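Local coordinates for S-M checkpoint control protein rad4 (Schizosaccharomyces pombe, PDB 4BMD), which acts in DNA replication and in the checkpoint that couples S and M phases, this fragment comprising its third and fourth BRCT domains, at residues A93-F107 / A177-I189. Residues are numbered along the deposited sequence; the frame is centred on the assembly and turned at random. Where two conformers were deposited one is given.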
# COMPACT_ATOMS: atom_id res chain seq x y z
N ALA A 93 -0.81 5.22 -4.11
CA ALA A 93 -1.24 5.61 -2.77
C ALA A 93 -0.51 4.86 -1.66
O ALA A 93 -0.40 5.37 -0.54
CB ALA A 93 -2.75 5.42 -2.63
N LEU A 94 -0.01 3.67 -1.96
CA LEU A 94 0.67 2.86 -0.95
C LEU A 94 2.16 3.20 -0.84
O LEU A 94 2.84 2.73 0.07
CB LEU A 94 0.49 1.37 -1.26
CG LEU A 94 -0.93 0.82 -1.17
CD1 LEU A 94 -0.97 -0.66 -1.51
CD2 LEU A 94 -1.52 1.06 0.22
N ALA A 95 2.65 4.01 -1.77
CA ALA A 95 4.06 4.40 -1.77
C ALA A 95 4.29 5.62 -0.88
O ALA A 95 5.43 6.02 -0.65
CB ALA A 95 4.54 4.66 -3.19
N LYS A 96 3.21 6.20 -0.39
CA LYS A 96 3.27 7.32 0.53
C LYS A 96 2.82 6.86 1.91
O LYS A 96 2.18 5.82 2.03
CB LYS A 96 2.37 8.46 0.06
CG LYS A 96 2.92 9.23 -1.12
CD LYS A 96 1.97 10.35 -1.53
CE LYS A 96 0.61 9.80 -1.94
NZ LYS A 96 0.71 8.88 -3.11
N PRO A 97 3.17 7.63 2.96
CA PRO A 97 2.63 7.34 4.29
C PRO A 97 1.11 7.37 4.25
O PRO A 97 0.53 8.35 3.79
CB PRO A 97 3.16 8.50 5.14
CG PRO A 97 4.42 8.90 4.47
CD PRO A 97 4.18 8.71 3.00
N PHE A 98 0.48 6.30 4.72
CA PHE A 98 -0.97 6.17 4.63
C PHE A 98 -1.61 5.69 5.92
O PHE A 98 -2.79 5.91 6.16
CB PHE A 98 -1.35 5.21 3.49
CG PHE A 98 -0.81 3.82 3.66
CD1 PHE A 98 -1.51 2.88 4.41
CD2 PHE A 98 0.38 3.44 3.07
CE1 PHE A 98 -1.01 1.60 4.58
CE2 PHE A 98 0.88 2.16 3.23
CZ PHE A 98 0.18 1.24 3.98
N PHE A 99 -0.82 5.02 6.75
CA PHE A 99 -1.36 4.37 7.94
C PHE A 99 -1.89 5.33 9.00
O PHE A 99 -1.19 6.23 9.46
CB PHE A 99 -0.34 3.42 8.58
CG PHE A 99 -0.83 2.78 9.84
CD1 PHE A 99 -1.82 1.82 9.81
CD2 PHE A 99 -0.30 3.15 11.07
CE1 PHE A 99 -2.28 1.24 10.98
CE2 PHE A 99 -0.76 2.57 12.24
CZ PHE A 99 -1.75 1.61 12.19
N ARG A 100 -3.15 5.12 9.37
CA ARG A 100 -3.79 5.89 10.43
C ARG A 100 -4.48 4.95 11.40
O ARG A 100 -5.40 4.23 11.02
CB ARG A 100 -4.80 6.89 9.84
CG ARG A 100 -4.17 8.03 9.05
CD ARG A 100 -5.24 8.95 8.49
NE ARG A 100 -4.66 10.15 7.89
CZ ARG A 100 -4.28 10.24 6.62
NH1 ARG A 100 -4.41 9.20 5.81
NH2 ARG A 100 -3.77 11.37 6.15
N PRO A 101 -4.04 4.96 12.67
CA PRO A 101 -4.60 4.09 13.72
C PRO A 101 -6.10 4.28 13.92
O PRO A 101 -6.75 3.38 14.46
CB PRO A 101 -3.84 4.54 14.97
CG PRO A 101 -2.55 5.07 14.45
CD PRO A 101 -2.90 5.75 13.16
N SER A 102 -6.64 5.41 13.50
CA SER A 102 -8.07 5.68 13.65
C SER A 102 -8.90 4.86 12.67
O SER A 102 -10.12 4.74 12.82
CB SER A 102 -8.36 7.17 13.46
OG SER A 102 -7.92 7.63 12.20
N LEU A 103 -8.24 4.29 11.66
CA LEU A 103 -8.92 3.46 10.67
C LEU A 103 -9.05 2.02 11.14
O LEU A 103 -9.92 1.28 10.66
CB LEU A 103 -8.17 3.50 9.33
CG LEU A 103 -8.22 4.83 8.57
CD1 LEU A 103 -7.33 4.76 7.33
CD2 LEU A 103 -9.65 5.17 8.18
N VAL A 104 -8.19 1.63 12.08
CA VAL A 104 -8.15 0.26 12.58
C VAL A 104 -9.48 -0.30 13.12
O VAL A 104 -9.87 -1.41 12.75
CB VAL A 104 -7.02 0.06 13.62
CG1 VAL A 104 -6.95 -1.39 14.06
CG2 VAL A 104 -5.69 0.51 13.04
N PRO A 105 -10.18 0.45 13.99
CA PRO A 105 -11.44 -0.11 14.52
C PRO A 105 -12.49 -0.33 13.44
O PRO A 105 -13.43 -1.10 13.64
CB PRO A 105 -11.92 0.97 15.50
CG PRO A 105 -10.71 1.74 15.85
CD PRO A 105 -9.88 1.76 14.61
N TYR A 106 -12.33 0.33 12.30
CA TYR A 106 -13.28 0.20 11.20
C TYR A 106 -13.02 -1.04 10.34
O TYR A 106 -13.96 -1.66 9.84
CB TYR A 106 -13.25 1.46 10.33
CG TYR A 106 -13.78 2.70 11.02
CD1 TYR A 106 -15.14 2.98 11.04
CD2 TYR A 106 -12.92 3.58 11.66
CE1 TYR A 106 -15.62 4.11 11.67
CE2 TYR A 106 -13.39 4.71 12.29
CZ TYR A 106 -14.75 4.97 12.30
OH TYR A 106 -15.23 6.10 12.93
N PHE A 107 -11.75 -1.39 10.16
CA PHE A 107 -11.40 -2.57 9.37
C PHE A 107 -11.42 -3.84 10.21
O PHE A 107 -11.38 -4.95 9.67
CB PHE A 107 -10.02 -2.41 8.73
CG PHE A 107 -10.00 -1.50 7.54
CD1 PHE A 107 -10.31 -1.98 6.28
CD2 PHE A 107 -9.66 -0.16 7.67
CE1 PHE A 107 -10.30 -1.15 5.18
CE2 PHE A 107 -9.65 0.68 6.57
CZ PHE A 107 -9.96 0.18 5.32
N ALA A 177 -11.52 1.13 -5.87
CA ALA A 177 -11.54 2.59 -5.72
C ALA A 177 -12.03 2.99 -4.33
O ALA A 177 -11.56 3.97 -3.76
CB ALA A 177 -12.40 3.23 -6.80
N TRP A 178 -12.97 2.22 -3.80
CA TRP A 178 -13.46 2.40 -2.44
C TRP A 178 -12.32 2.40 -1.43
O TRP A 178 -12.28 3.24 -0.53
CB TRP A 178 -14.47 1.31 -2.10
CG TRP A 178 -14.79 1.20 -0.65
CD1 TRP A 178 -15.61 2.02 0.08
CD2 TRP A 178 -14.31 0.21 0.27
NE1 TRP A 178 -15.66 1.60 1.38
CE2 TRP A 178 -14.87 0.49 1.53
CE3 TRP A 178 -13.45 -0.89 0.14
CZ2 TRP A 178 -14.61 -0.28 2.66
CZ3 TRP A 178 -13.19 -1.65 1.27
CH2 TRP A 178 -13.77 -1.35 2.51
N LEU A 179 -11.40 1.46 -1.58
CA LEU A 179 -10.27 1.37 -0.65
C LEU A 179 -9.25 2.48 -0.87
O LEU A 179 -8.72 3.03 0.09
CB LEU A 179 -9.59 0.00 -0.76
CG LEU A 179 -8.38 -0.17 0.16
CD1 LEU A 179 -8.78 -0.02 1.62
CD2 LEU A 179 -7.70 -1.50 -0.08
N TRP A 180 -8.98 2.81 -2.13
CA TRP A 180 -8.05 3.89 -2.44
C TRP A 180 -8.58 5.22 -1.89
O TRP A 180 -7.81 6.05 -1.41
CB TRP A 180 -7.80 4.02 -3.95
CG TRP A 180 -7.19 2.81 -4.61
CD1 TRP A 180 -7.58 2.25 -5.79
CD2 TRP A 180 -6.09 2.02 -4.14
NE1 TRP A 180 -6.79 1.17 -6.09
CE2 TRP A 180 -5.87 1.00 -5.09
CE3 TRP A 180 -5.27 2.07 -3.01
CZ2 TRP A 180 -4.87 0.04 -4.94
CZ3 TRP A 180 -4.27 1.11 -2.86
CH2 TRP A 180 -4.08 0.11 -3.82
N ASN A 181 -9.89 5.40 -1.95
CA ASN A 181 -10.52 6.61 -1.42
C ASN A 181 -10.35 6.71 0.09
O ASN A 181 -10.14 7.80 0.63
CB ASN A 181 -12.01 6.65 -1.78
CG ASN A 181 -12.24 6.84 -3.26
OD1 ASN A 181 -11.40 7.40 -3.97
ND2 ASN A 181 -13.38 6.36 -3.75
N ILE A 182 -10.43 5.57 0.78
CA ILE A 182 -10.23 5.53 2.22
C ILE A 182 -8.77 5.85 2.57
O ILE A 182 -8.50 6.64 3.46
CB ILE A 182 -10.62 4.16 2.81
CG1 ILE A 182 -12.12 3.93 2.64
CG2 ILE A 182 -10.22 4.07 4.27
CD1 ILE A 182 -12.61 2.63 3.26
N ILE A 183 -7.85 5.22 1.84
CA ILE A 183 -6.42 5.44 2.04
C ILE A 183 -6.03 6.89 1.81
O ILE A 183 -5.34 7.50 2.63
CB ILE A 183 -5.59 4.54 1.10
CG1 ILE A 183 -5.77 3.07 1.47
CG2 ILE A 183 -4.12 4.92 1.17
CD1 ILE A 183 -5.28 2.72 2.85
N GLN A 184 -6.48 7.45 0.69
CA GLN A 184 -6.12 8.81 0.30
C GLN A 184 -6.75 9.87 1.19
O GLN A 184 -6.09 10.84 1.57
CB GLN A 184 -6.47 9.06 -1.16
CG GLN A 184 -5.60 8.29 -2.15
CD GLN A 184 -6.03 8.50 -3.59
OE1 GLN A 184 -7.03 7.94 -4.04
NE2 GLN A 184 -5.27 9.31 -4.32
N SER A 185 -8.02 9.69 1.53
CA SER A 185 -8.73 10.67 2.35
C SER A 185 -8.40 10.50 3.83
O SER A 185 -8.43 11.47 4.59
CB SER A 185 -10.25 10.55 2.15
OG SER A 185 -10.73 9.31 2.62
N GLY A 186 -8.07 9.28 4.23
CA GLY A 186 -7.73 9.00 5.62
C GLY A 186 -8.95 8.74 6.48
O GLY A 186 -8.84 8.62 7.70
N LYS A 187 -10.12 8.65 5.85
CA LYS A 187 -11.36 8.40 6.57
C LYS A 187 -12.11 7.21 5.99
O LYS A 187 -12.19 7.04 4.77
CB LYS A 187 -12.25 9.65 6.56
CG LYS A 187 -11.63 10.84 7.27
CD LYS A 187 -12.55 12.05 7.24
CE LYS A 187 -11.91 13.24 7.94
NZ LYS A 187 -12.78 14.45 7.90
N PHE A 188 -12.67 6.39 6.87
CA PHE A 188 -13.38 5.18 6.46
C PHE A 188 -14.71 5.52 5.78
O PHE A 188 -15.32 6.55 6.07
CB PHE A 188 -13.62 4.27 7.67
CG PHE A 188 -14.08 2.89 7.31
CD1 PHE A 188 -13.17 1.94 6.85
CD2 PHE A 188 -15.41 2.53 7.44
CE1 PHE A 188 -13.59 0.67 6.52
CE2 PHE A 188 -15.83 1.26 7.11
CZ PHE A 188 -14.92 0.32 6.65
N ILE A 189 -15.14 4.64 4.88
CA ILE A 189 -16.38 4.84 4.14
C ILE A 189 -17.34 3.67 4.37
O ILE A 189 -17.09 2.56 3.91
CB ILE A 189 -16.11 5.01 2.63
CG1 ILE A 189 -15.14 6.16 2.39
CG2 ILE A 189 -17.40 5.22 1.87
CD1 ILE A 189 -14.69 6.29 0.96
O HOH W 1 -2.48 9.38 2.37
O HOH W 2 -3.64 10.87 3.68
O HOH W 3 -9.93 7.90 10.13
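Leu103 O accepts hydrogen bonds from Tyr106 N (3.1 Å) and Phe107 N (3.3 Å), setting the turn that brings all three residues to segment 177-189. Helix 177-185 is the last in the fourth BRCT domain, whose four parallel strands are ordered 2-1-3-4; segment 93-107 leads into it from the third. The connection is a worked example of apolar packing supplemented by bridging water; no direct hydrogen bond joins the segments. Water 3 bridges Gly186 O (2.8 Å) and Ser102 OG by hydrogen bonds. Next to it, Leu103 CD2 lies 3.5 Å from Phe188 N and also meets Ile182 CG2. At the far end, Leu94 meets the edge of the Trp180 indole, CD1 in the ring plane and CG 3.8 Å from Trp180 CZ3, while Phe98 CB rests on Ile183 CG2. Leu94 and Phe98 also reach Ala128. Phe188, its ring anti to the backbone N (chi1 -168°), has Tyr106 over one face and meets the face of Phe107 with its edge, a T-shaped pair with planes at 85° and Phe188 CE1 over the centre. The Tyr106 and Phe188 rings lie at 21° with little overlap, and Tyr106 CB makes a CH-pi contact 3.6 Å from the Phe188 centroid.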